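Local coordinates for protein MtVAO615 (Myceliophthora thermophila, PDB 6F72) that binds one FAD bicovalently and probably acts as an oxidase whose reduced form reacts rapidly with molecular oxygen, although no substrate has been identified, at residues W563-D566 with R570-R573; R386-Y391 with F395-G400; S421-P426 with G472-A477. All coordinates share one frame; numbering follows the deposited sequence.

Contact 1 (W563-D566 with R570-R573); sequences WDVD and RLCR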
ATOM      1  N   TRP A 563      14.152   6.067  17.159  1.00 29.68           N
ATOM      2  CA  TRP A 563      14.224   4.711  17.722  1.00 30.27           C
ATOM      3  C   TRP A 563      15.215   3.798  16.984  1.00 30.52           C
ATOM      4  O   TRP A 563      15.210   3.742  15.746  1.00 30.07           O
ATOM      5  CB  TRP A 563      12.832   4.060  17.741  1.00 29.81           C
ATOM      6  CG  TRP A 563      11.827   4.796  18.594  1.00 30.00           C
ATOM      7  CD1 TRP A 563      10.855   5.660  18.159  1.00 29.73           C
ATOM      8  CD2 TRP A 563      11.703   4.742  20.026  1.00 30.56           C
ATOM      9  NE1 TRP A 563      10.126   6.131  19.227  1.00 30.00           N
ATOM     10  CE2 TRP A 563      10.624   5.592  20.384  1.00 30.54           C
ATOM     11  CE3 TRP A 563      12.387   4.048  21.041  1.00 31.05           C
ATOM     12  CZ2 TRP A 563      10.222   5.781  21.716  1.00 31.11           C
ATOM     13  CZ3 TRP A 563      11.982   4.232  22.366  1.00 31.61           C
ATOM     14  CH2 TRP A 563      10.908   5.097  22.690  1.00 31.60           C
ATOM     15  N   ASP A 564      16.066   3.113  17.761  1.00 31.56           N
ATOM     16  CA  ASP A 564      16.851   1.939  17.313  1.00 31.91           C
ATOM     17  C   ASP A 564      16.101   0.654  17.632  1.00 31.72           C
ATOM     18  O   ASP A 564      15.453   0.543  18.682  1.00 31.78           O
ATOM     19  CB  ASP A 564      18.199   1.821  18.046  1.00 33.10           C
ATOM     20  CG  ASP A 564      19.184   2.904  17.682  1.00 33.95           C
ATOM     21  OD1 ASP A 564      19.169   3.423  16.536  1.00 33.97           O
ATOM     22  OD2 ASP A 564      20.005   3.221  18.570  1.00 34.87           O
ATOM     23  N   VAL A 565      16.232  -0.316  16.732  1.00 31.25           N
ATOM     24  CA  VAL A 565      15.696  -1.656  16.909  1.00 31.07           C
ATOM     25  C   VAL A 565      16.897  -2.554  17.235  1.00 31.40           C
ATOM     26  O   VAL A 565      17.781  -2.716  16.388  1.00 31.21           O
ATOM     27  CB  VAL A 565      14.984  -2.138  15.611  1.00 30.63           C
ATOM     28  CG1 VAL A 565      14.467  -3.567  15.755  1.00 30.46           C
ATOM     29  CG2 VAL A 565      13.864  -1.180  15.217  1.00 30.31           C
ATOM     30  N   ASP A 566      16.953  -3.115  18.448  1.00 31.51           N
ATOM     31  CA  ASP A 566      18.075  -4.007  18.795  1.00 31.83           C
ATOM     32  C   ASP A 566      17.891  -5.407  18.188  1.00 31.69           C
ATOM     33  O   ASP A 566      16.871  -5.668  17.538  1.00 31.23           O
ATOM     34  CB  ASP A 566      18.424  -3.983  20.307  1.00 32.23           C
ATOM     35  CG  ASP A 566      17.486  -4.828  21.183  1.00 32.31           C
ATOM     36  OD1 ASP A 566      16.756  -5.723  20.692  1.00 31.80           O
ATOM     37  OD2 ASP A 566      17.512  -4.595  22.412  1.00 32.71           O
ATOM     38  N   ARG A 570      13.621  -5.119  20.190  1.00 29.85           N
ATOM     39  CA  ARG A 570      13.241  -4.077  21.146  1.00 29.90           C
ATOM     40  C   ARG A 570      13.508  -2.666  20.606  1.00 29.67           C
ATOM     41  O   ARG A 570      14.563  -2.387  20.016  1.00 29.52           O
ATOM     42  CB  ARG A 570      14.013  -4.264  22.454  1.00 30.50           C
ATOM     43  CG  ARG A 570      13.478  -3.456  23.630  1.00 30.79           C
ATOM     44  CD  ARG A 570      14.442  -3.515  24.812  1.00 31.53           C
ATOM     45  NE  ARG A 570      14.448  -4.812  25.493  1.00 31.71           N
ATOM     46  CZ  ARG A 570      13.532  -5.208  26.375  1.00 32.08           C
ATOM     47  NH1 ARG A 570      12.504  -4.415  26.689  1.00 31.97           N
ATOM     48  NH2 ARG A 570      13.633  -6.406  26.945  1.00 32.35           N
ATOM     49  N   LEU A 571      12.547  -1.776  20.839  1.00 29.55           N
ATOM     50  CA  LEU A 571      12.691  -0.372  20.485  1.00 29.27           C
ATOM     51  C   LEU A 571      13.402   0.373  21.604  1.00 29.88           C
ATOM     52  O   LEU A 571      12.950   0.367  22.745  1.00 30.04           O
ATOM     53  CB  LEU A 571      11.324   0.222  20.172  1.00 28.95           C
ATOM     54  CG  LEU A 571      11.048   0.584  18.710  1.00 28.54           C
ATOM     55  CD1 LEU A 571      11.066  -0.626  17.785  1.00 28.13           C
ATOM     56  CD2 LEU A 571       9.718   1.326  18.630  1.00 28.23           C
ATOM     57  N   CYS A 572      14.546   0.972  21.274  1.00 30.21           N
ATOM     58  CA  CYS A 572      15.315   1.779  22.229  1.00 31.24           C
ATOM     59  C   CYS A 572      15.663   3.159  21.654  1.00 31.60           C
ATOM     60  O   CYS A 572      15.858   3.308  20.446  1.00 31.16           O
ATOM     61  CB  CYS A 572      16.584   1.057  22.671  1.00 31.45           C
ATOM     62  SG  CYS A 572      16.321  -0.499  23.552  1.00 31.61           S
ATOM     63  N   ARG A 573      15.723   4.165  22.522  1.00 32.80           N
ATOM     64  CA  ARG A 573      15.991   5.537  22.080  1.00 33.54           C
ATOM     65  C   ARG A 573      17.419   5.667  21.560  1.00 34.08           C
ATOM     66  O   ARG A 573      18.387   5.361  22.273  1.00 34.91           O
ATOM     67  CB  ARG A 573      15.684   6.566  23.177  1.00 34.19           C
ATOM     68  CG  ARG A 573      14.193   6.850  23.300  1.00 34.19           C
ATOM     69  CD  ARG A 573      13.853   8.106  24.087  1.00 34.75           C
ATOM     70  NE  ARG A 573      12.414   8.378  23.994  1.00 34.64           N
ATOM     71  CZ  ARG A 573      11.852   9.299  23.207  1.00 34.27           C
ATOM     72  NH1 ARG A 573      12.581  10.100  22.436  1.00 34.09           N
ATOM     73  NH2 ARG A 573      10.538   9.432  23.204  1.00 34.19           N
TER
HETATM   74  O   HOH W   1      16.347  -6.833  24.234  1.00 38.36           O
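D564 and C572 hold each other through a reciprocal pair of backbone hydrogen bonds, D564 N to C572 O at 2.7 Å and C572 N to D564 O at 2.8 Å, the second almost straight at 175°. Further along, D566 N donates to R570 O over 2.9 Å. R570 N returns a longer bond of 3.2 Å to D566 OD1, which it meets from above the carboxylate plane. The D566 carboxylate can curl back to this N-H because its CG sits between the backbone N and the carbonyl carbon (chi1 79°); OD1 also accepts from T568 OG1 inside the turn. OD2 lies at the edge of the R570 guanidinium but too far off for a salt bridge, and a water spans the gap, accepting from R570 NE and donating to D566 OD2. The direct salt bridge of R570 goes instead from NH1 to D34. These bonds build an antiparallel beta hairpin close to the C-terminus, with D564 and C572 as its hydrogen-bonded pair and V565 and L571 as a non-hydrogen-bonded one. A disulfide from C572 to C28, with backbone bonds from L571 to R29 and from R573 to S27, joins the hairpin to the N-terminal end of the modelled chain. Beyond the ladder, the indole of W563 is clasped from both faces. CD2 of L571 stands 4.0 Å above one face of the W563 ring, displaced toward its rim. Over the opposite face R573 CG makes a CH-pi contact, and the extended R573 chain carries NE to 3.8 Å from W563 CH2, its guanidinium tilted 52° from the indole plane. W563 NE1 donates to S550 O. The other L571 branch, CD1, touches V565 CG2 at 3.8 Å.

Contact 2 (R386-Y391 with F395-G400); sequences RVSTNY and FFTYLG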
ATOM      1  N   ARG A 386     -13.468  -3.205 -24.678  1.00 37.56           N
ATOM      2  CA  ARG A 386     -14.845  -3.212 -24.172  1.00 37.72           C
ATOM      3  C   ARG A 386     -15.212  -1.833 -23.640  1.00 37.12           C
ATOM      4  O   ARG A 386     -14.354  -0.944 -23.549  1.00 36.63           O
ATOM      5  CB  ARG A 386     -15.068  -4.312 -23.101  1.00 37.67           C
ATOM      6  CG  ARG A 386     -14.256  -4.164 -21.808  1.00 36.61           C
ATOM      7  CD  ARG A 386     -14.561  -5.238 -20.765  1.00 36.34           C
ATOM      8  NE  ARG A 386     -14.172  -6.565 -21.232  1.00 36.65           N
ATOM      9  CZ  ARG A 386     -15.014  -7.503 -21.655  1.00 37.45           C
ATOM     10  NH1 ARG A 386     -16.324  -7.298 -21.655  1.00 37.85           N
ATOM     11  NH2 ARG A 386     -14.535  -8.661 -22.075  1.00 37.83           N
ATOM     12  N   VAL A 387     -16.495  -1.658 -23.325  1.00 37.24           N
ATOM     13  CA  VAL A 387     -16.996  -0.470 -22.639  1.00 36.56           C
ATOM     14  C   VAL A 387     -17.865  -0.945 -21.461  1.00 36.32           C
ATOM     15  O   VAL A 387     -18.844  -1.665 -21.660  1.00 36.94           O
ATOM     16  CB  VAL A 387     -17.815   0.456 -23.580  1.00 37.42           C
ATOM     17  CG1 VAL A 387     -18.410   1.631 -22.813  1.00 37.34           C
ATOM     18  CG2 VAL A 387     -16.969   0.977 -24.734  1.00 37.57           C
ATOM     19  N   SER A 388     -17.493  -0.546 -20.247  1.00 35.21           N
ATOM     20  CA  SER A 388     -18.303  -0.809 -19.052  1.00 35.16           C
ATOM     21  C   SER A 388     -19.257   0.366 -18.791  1.00 35.31           C
ATOM     22  O   SER A 388     -18.927   1.512 -19.093  1.00 34.99           O
ATOM     23  CB  SER A 388     -17.409  -1.074 -17.832  1.00 34.23           C
ATOM     24  OG  SER A 388     -16.390  -2.018 -18.138  1.00 34.01           O
ATOM     25  N   THR A 389     -20.438   0.059 -18.248  1.00 35.74           N
ATOM     26  CA  THR A 389     -21.468   1.057 -17.925  1.00 36.11           C
ATOM     27  C   THR A 389     -20.993   2.039 -16.856  1.00 35.17           C
ATOM     28  O   THR A 389     -21.343   3.222 -16.883  1.00 35.30           O
ATOM     29  CB  THR A 389     -22.757   0.369 -17.439  1.00 36.90           C
ATOM     30  OG1 THR A 389     -23.052  -0.729 -18.303  1.00 37.73           O
ATOM     31  CG2 THR A 389     -23.950   1.337 -17.439  1.00 37.76           C
ATOM     32  N   ASN A 390     -20.184   1.533 -15.929  1.00 34.24           N
ATOM     33  CA  ASN A 390     -19.724   2.288 -14.775  1.00 33.48           C
ATOM     34  C   ASN A 390     -18.295   1.888 -14.437  1.00 32.47           C
ATOM     35  O   ASN A 390     -17.741   0.975 -15.062  1.00 32.65           O
ATOM     36  CB  ASN A 390     -20.663   2.028 -13.595  1.00 33.94           C
ATOM     37  CG  ASN A 390     -20.778   0.561 -13.268  1.00 34.29           C
ATOM     38  OD1 ASN A 390     -19.942   0.005 -12.562  1.00 33.77           O
ATOM     39  ND2 ASN A 390     -21.806  -0.084 -13.804  1.00 35.44           N
ATOM     40  N   TYR A 391     -17.703   2.556 -13.451  1.00 31.65           N
ATOM     41  CA  TYR A 391     -16.341   2.244 -13.029  1.00 30.76           C
ATOM     42  C   TYR A 391     -16.208   0.928 -12.276  1.00 30.80           C
ATOM     43  O   TYR A 391     -15.264   0.173 -12.543  1.00 30.74           O
ATOM     44  CB  TYR A 391     -15.756   3.363 -12.182  1.00 30.03           C
ATOM     45  CG  TYR A 391     -14.354   3.082 -11.676  1.00 29.26           C
ATOM     46  CD1 TYR A 391     -13.295   2.846 -12.562  1.00 29.01           C
ATOM     47  CD2 TYR A 391     -14.087   3.066 -10.309  1.00 28.93           C
ATOM     48  CE1 TYR A 391     -12.012   2.591 -12.096  1.00 28.41           C
ATOM     49  CE2 TYR A 391     -12.809   2.820  -9.832  1.00 28.35           C
ATOM     50  CZ  TYR A 391     -11.777   2.588 -10.726  1.00 28.15           C
ATOM     51  OH  TYR A 391     -10.518   2.352 -10.235  1.00 27.79           O
ATOM     52  N   PHE A 395     -13.557  -1.968 -13.076  1.00 30.47           N
ATOM     53  CA  PHE A 395     -12.582  -2.385 -12.077  1.00 30.38           C
ATOM     54  C   PHE A 395     -12.573  -3.905 -11.876  1.00 31.10           C
ATOM     55  O   PHE A 395     -11.516  -4.538 -11.968  1.00 30.69           O
ATOM     56  CB  PHE A 395     -12.812  -1.673 -10.737  1.00 30.12           C
ATOM     57  CG  PHE A 395     -11.714  -1.911  -9.746  1.00 29.77           C
ATOM     58  CD1 PHE A 395     -11.734  -3.031  -8.915  1.00 30.05           C
ATOM     59  CD2 PHE A 395     -10.628  -1.038  -9.670  1.00 29.24           C
ATOM     60  CE1 PHE A 395     -10.696  -3.275  -8.021  1.00 29.86           C
ATOM     61  CE2 PHE A 395      -9.593  -1.262  -8.767  1.00 29.07           C
ATOM     62  CZ  PHE A 395      -9.624  -2.392  -7.948  1.00 29.32           C
ATOM     63  N   PHE A 396     -13.749  -4.478 -11.613  1.00 32.22           N
ATOM     64  CA  PHE A 396     -13.830  -5.901 -11.269  1.00 33.38           C
ATOM     65  C   PHE A 396     -13.835  -6.863 -12.461  1.00 34.43           C
ATOM     66  O   PHE A 396     -13.577  -8.061 -12.282  1.00 35.12           O
ATOM     67  CB  PHE A 396     -14.945  -6.183 -10.244  1.00 33.79           C
ATOM     68  CG  PHE A 396     -14.613  -5.698  -8.852  1.00 33.31           C
ATOM     69  CD1 PHE A 396     -13.609  -6.322  -8.095  1.00 33.16           C
ATOM     70  CD2 PHE A 396     -15.274  -4.606  -8.300  1.00 32.98           C
ATOM     71  CE1 PHE A 396     -13.293  -5.871  -6.813  1.00 32.81           C
ATOM     72  CE2 PHE A 396     -14.961  -4.153  -7.020  1.00 32.69           C
ATOM     73  CZ  PHE A 396     -13.972  -4.786  -6.275  1.00 32.48           C
ATOM     74  N   THR A 397     -14.080  -6.343 -13.668  1.00 35.00           N
ATOM     75  CA  THR A 397     -13.813  -7.102 -14.893  1.00 36.12           C
ATOM     76  C   THR A 397     -12.320  -7.444 -14.936  1.00 36.11           C
ATOM     77  O   THR A 397     -11.955  -8.607 -15.126  1.00 36.79           O
ATOM     78  CB  THR A 397     -14.191  -6.325 -16.174  1.00 36.20           C
ATOM     79  OG1 THR A 397     -15.542  -5.875 -16.082  1.00 36.67           O
ATOM     80  CG2 THR A 397     -14.053  -7.210 -17.417  1.00 36.83           C
ATOM     81  N   TYR A 398     -11.480  -6.429 -14.717  1.00 35.80           N
ATOM     82  CA  TYR A 398     -10.028  -6.563 -14.861  1.00 35.86           C
ATOM     83  C   TYR A 398      -9.263  -6.989 -13.604  1.00 35.91           C
ATOM     84  O   TYR A 398      -8.202  -7.630 -13.716  1.00 36.25           O
ATOM     85  CB  TYR A 398      -9.431  -5.286 -15.471  1.00 35.44           C
ATOM     86  CG  TYR A 398      -9.894  -5.083 -16.900  1.00 36.09           C
ATOM     87  CD1 TYR A 398      -9.348  -5.840 -17.951  1.00 36.60           C
ATOM     88  CD2 TYR A 398     -10.907  -4.173 -17.199  1.00 36.31           C
ATOM     89  CE1 TYR A 398      -9.789  -5.673 -19.259  1.00 37.09           C
ATOM     90  CE2 TYR A 398     -11.355  -4.001 -18.505  1.00 36.92           C
ATOM     91  CZ  TYR A 398     -10.792  -4.752 -19.525  1.00 37.16           C
ATOM     92  OH  TYR A 398     -11.237  -4.581 -20.807  1.00 37.77           O
ATOM     93  N   LEU A 399      -9.796  -6.660 -12.428  1.00 35.55           N
ATOM     94  CA  LEU A 399      -9.054  -6.822 -11.173  1.00 35.21           C
ATOM     95  C   LEU A 399      -9.880  -7.552 -10.105  1.00 35.79           C
ATOM     96  O   LEU A 399      -9.606  -7.462  -8.897  1.00 35.68           O
ATOM     97  CB  LEU A 399      -8.504  -5.460 -10.685  1.00 34.43           C
ATOM     98  CG  LEU A 399      -7.786  -4.525 -11.694  1.00 34.06           C
ATOM     99  CD1 LEU A 399      -7.697  -3.100 -11.179  1.00 33.48           C
ATOM    100  CD2 LEU A 399      -6.402  -4.995 -12.115  1.00 33.93           C
ATOM    101  N   GLY A 400     -10.878  -8.300 -10.576  1.00 36.43           N
ATOM    102  CA  GLY A 400     -11.759  -9.072  -9.713  1.00 36.91           C
ATOM    103  C   GLY A 400     -11.180 -10.435  -9.356  1.00 37.46           C
ATOM    104  O   GLY A 400      -9.957 -10.617  -9.432  1.00 37.39           O
TER
HETATM  105  O   HOH W   2     -11.402  -6.805 -22.238  1.00 35.39           O
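Y391 and F395 meet one helical turn apart, joined by a backbone bond from F395 N to Y391 O of 2.8 Å that is nearly linear. Their side chains cross obliquely: F395 CB lies over one face of the Y391 ring, while the Y391 hydroxyl reaches the edge of the F395 ring, with OH 3.4 Å from CD2. Both CG atoms lie anti to the backbone N (Y391 chi1 178°), which carries the phenol across to the edge of the F395 ring. Other parts of the chain complete the surroundings: the Y207 ring meets that of F395, and I239 and L240 touch Y391. R386, on the strand, makes the second half of the contact. Its side chain and that of Y398 slide past each other in opposite directions, so that R386 CG comes within 3.2 Å of Y398 OH. This hydroxyl lies near the guanidinium plane, at its edge, whereas T397 CG2 covers one guanidinium face, 3.9 Å from R386 NE. A water bridges R386 NE and Y398 OH, 2.6 Å from the hydroxyl. A phenylalanine in place of Y398 would probably leave this water without its phenolic partner and R386 less firmly fixed against the helix. S388 also faces the helix, touching D393 and H394. The whole is a strand-turn-helix unit: strand 382-388, at the margin of the seven-stranded antiparallel sheet, turns at the N-cap residue N390, whose OD1 accepts from D393 N, into helix 391-399, which folds back against the strand.

Contact 3 (S421-P426 with G472-A477); sequences SLVTDP and GMLLCA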
ATOM      1  N   SER A 421      10.422  12.027 -18.596  1.00 29.02           N
ATOM      2  CA  SER A 421      11.555  12.511 -19.414  1.00 29.59           C
ATOM      3  C   SER A 421      12.562  11.397 -19.734  1.00 29.69           C
ATOM      4  O   SER A 421      13.207  11.424 -20.779  1.00 30.18           O
ATOM      5  CB  SER A 421      12.248  13.695 -18.736  1.00 29.59           C
ATOM      6  OG  SER A 421      12.550  13.378 -17.387  1.00 29.18           O
ATOM      7  N   LEU A 422      12.667  10.415 -18.839  1.00 29.07           N
ATOM      8  CA  LEU A 422      13.505   9.232 -19.071  1.00 29.28           C
ATOM      9  C   LEU A 422      12.981   8.369 -20.215  1.00 29.67           C
ATOM     10  O   LEU A 422      13.757   7.955 -21.088  1.00 30.37           O
ATOM     11  CB  LEU A 422      13.698   8.414 -17.792  1.00 28.62           C
ATOM     12  CG  LEU A 422      14.516   9.063 -16.666  1.00 28.41           C
ATOM     13  CD1 LEU A 422      14.489   8.167 -15.443  1.00 27.89           C
ATOM     14  CD2 LEU A 422      15.957   9.400 -17.039  1.00 28.98           C
ATOM     15  N   VAL A 423      11.671   8.152 -20.231  1.00 29.29           N
ATOM     16  CA  VAL A 423      10.996   7.340 -21.244  1.00 29.79           C
ATOM     17  C   VAL A 423      10.954   8.008 -22.626  1.00 30.73           C
ATOM     18  O   VAL A 423      11.158   7.355 -23.648  1.00 31.39           O
ATOM     19  CB  VAL A 423       9.560   6.990 -20.802  1.00 29.14           C
ATOM     20  CG1 VAL A 423       8.826   6.245 -21.899  1.00 29.53           C
ATOM     21  CG2 VAL A 423       9.571   6.166 -19.521  1.00 28.48           C
ATOM     22  N   THR A 424      10.664   9.303 -22.654  1.00 31.15           N
ATOM     23  CA  THR A 424      10.470  10.028 -23.924  1.00 32.15           C
ATOM     24  C   THR A 424      11.767  10.330 -24.696  1.00 33.09           C
ATOM     25  O   THR A 424      11.720  10.603 -25.904  1.00 33.87           O
ATOM     26  CB  THR A 424       9.639  11.301 -23.712  1.00 31.97           C
ATOM     27  OG1 THR A 424      10.276  12.117 -22.725  1.00 31.67           O
ATOM     28  CG2 THR A 424       8.244  10.916 -23.224  1.00 31.36           C
ATOM     29  N   ASP A 425      12.911  10.262 -24.005  1.00 33.24           N
ATOM     30  CA  ASP A 425      14.232  10.286 -24.656  1.00 34.22           C
ATOM     31  C   ASP A 425      14.747   8.846 -24.917  1.00 34.42           C
ATOM     32  O   ASP A 425      15.078   8.133 -23.963  1.00 33.81           O
ATOM     33  CB  ASP A 425      15.236  11.102 -23.819  1.00 34.40           C
ATOM     34  CG  ASP A 425      16.676  11.065 -24.385  1.00 35.60           C
ATOM     35  OD1 ASP A 425      16.900  10.716 -25.566  1.00 36.60           O
ATOM     36  OD2 ASP A 425      17.608  11.394 -23.627  1.00 35.77           O
ATOM     37  N   PRO A 426      14.845   8.433 -26.209  1.00 35.20           N
ATOM     38  CA  PRO A 426      15.312   7.081 -26.608  1.00 35.49           C
ATOM     39  C   PRO A 426      16.584   6.579 -25.898  1.00 35.34           C
ATOM     40  O   PRO A 426      16.703   5.381 -25.627  1.00 35.20           O
ATOM     41  CB  PRO A 426      15.579   7.228 -28.111  1.00 36.59           C
ATOM     42  CG  PRO A 426      14.675   8.320 -28.554  1.00 36.65           C
ATOM     43  CD  PRO A 426      14.501   9.257 -27.388  1.00 35.86           C
ATOM     44  N   GLY A 472       6.748  11.921 -12.800  1.00 23.40           N
ATOM     45  CA  GLY A 472       6.643  10.483 -13.052  1.00 23.44           C
ATOM     46  C   GLY A 472       5.601  10.093 -14.077  1.00 23.75           C
ATOM     47  O   GLY A 472       4.570  10.772 -14.215  1.00 23.73           O
ATOM     48  N   MET A 473       5.891   9.010 -14.803  1.00 24.07           N
ATOM     49  CA  MET A 473       4.958   8.413 -15.753  1.00 24.62           C
ATOM     50  C   MET A 473       4.646   6.936 -15.404  1.00 24.68           C
ATOM     51  O   MET A 473       3.523   6.464 -15.624  1.00 24.68           O
ATOM     52  CB  MET A 473       5.496   8.546 -17.180  1.00 25.34           C
ATOM     53  CG  MET A 473       4.438   8.378 -18.256  1.00 25.85           C
ATOM     54  SD  MET A 473       4.937   8.523 -19.987  1.00 26.90           S
ATOM     55  CE  MET A 473       5.778   6.975 -20.244  1.00 26.94           C
ATOM     56  N   LEU A 474       5.647   6.223 -14.874  1.00 24.70           N
ATOM     57  CA  LEU A 474       5.512   4.816 -14.499  1.00 24.81           C
ATOM     58  C   LEU A 474       5.766   4.588 -13.007  1.00 24.46           C
ATOM     59  O   LEU A 474       6.622   5.240 -12.399  1.00 24.34           O
ATOM     60  CB  LEU A 474       6.477   3.936 -15.314  1.00 25.15           C
ATOM     61  CG  LEU A 474       6.628   4.075 -16.835  1.00 25.79           C
ATOM     62  CD1 LEU A 474       7.704   3.116 -17.320  1.00 26.23           C
ATOM     63  CD2 LEU A 474       5.328   3.834 -17.588  1.00 26.01           C
ATOM     64  N   LEU A 475       5.000   3.676 -12.425  1.00 24.45           N
ATOM     65  CA  LEU A 475       5.312   3.145 -11.109  1.00 24.46           C
ATOM     66  C   LEU A 475       5.380   1.659 -11.322  1.00 24.68           C
ATOM     67  O   LEU A 475       4.344   1.009 -11.509  1.00 24.68           O
ATOM     68  CB  LEU A 475       4.260   3.502 -10.044  1.00 24.24           C
ATOM     69  CG  LEU A 475       4.364   3.026  -8.564  1.00 24.06           C
ATOM     70  CD1 LEU A 475       4.090   1.540  -8.375  1.00 24.27           C
ATOM     71  CD2 LEU A 475       5.688   3.362  -7.898  1.00 24.00           C
ATOM     72  N   CYS A 476       6.604   1.148 -11.341  1.00 25.01           N
ATOM     73  CA  CYS A 476       6.833  -0.292 -11.509  1.00 25.44           C
ATOM     74  C   CYS A 476       7.222  -0.931 -10.193  1.00 24.99           C
ATOM     75  O   CYS A 476       8.051  -0.391  -9.447  1.00 24.79           O
ATOM     76  CB  CYS A 476       7.883  -0.560 -12.579  1.00 26.31           C
ATOM     77  SG  CYS A 476       7.292  -0.056 -14.206  1.00 27.49           S
ATOM     78  N   ALA A 477       6.614  -2.083  -9.926  1.00 24.75           N
ATOM     79  CA  ALA A 477       6.846  -2.798  -8.689  1.00 24.38           C
ATOM     80  C   ALA A 477       7.410  -4.229  -8.898  1.00 24.53           C
ATOM     81  O   ALA A 477       6.647  -5.217  -8.817  1.00 24.76           O
ATOM     82  CB  ALA A 477       5.571  -2.825  -7.856  1.00 24.02           C
TER
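V423 meets M473 and L474 with its two methyl groups, its side chain standing at about a right angle to each of theirs. The closest approach is between V423 CG1 and M473 CE, 3.5 Å. M473 runs straight from CA to SD and then bends at its last torsion (chi3 75°), which swings the terminal methyl onto the valine; CE also lies 3.8 Å from V423 CB, so the methionine tip rests against the branch point. The second valine methyl, CG2, lies beside the same CE and reaches on to L474 CD1 at a looser 4.2 Å. All three side chains are buried, and the contact between them is purely apolar. Helix 316-335 closes over the cluster, with H327 touching V423, L330 touching L474, and P331 and L334 touching M473. Two consecutive strand residues can both turn to the same short helix because the strand is irregular here: M473 and L474 together face I418 of strand 412-419, a classic beta bulge in the antiparallel sheet, at the point where helix 468-471 gives way to strand 472-480.

In the fold
Contacts 2 and 3 belong to the same seven-stranded antiparallel sheet. The strand of contact 2 forms one margin, and that of contact 3 lies next to the outermost strand at the other; their centres are about 26 Å apart and their nearest atoms about 12 Å. Contact 1 is remote from both, its centre about 46 Å from that of contact 2, on the opposite side of the chain's centre, and about 38 Å from that of contact 3. With respect to the flavin, which is covalently attached to H157 and C222, contact 2 comes nearer, the F395 side chain being about 7 Å from FAD, compared with about 13 Å for the L474 side chain of contact 3. Contact 1 neighbours a glycan instead, the D566 side chain lying about 6 Å from a mannose.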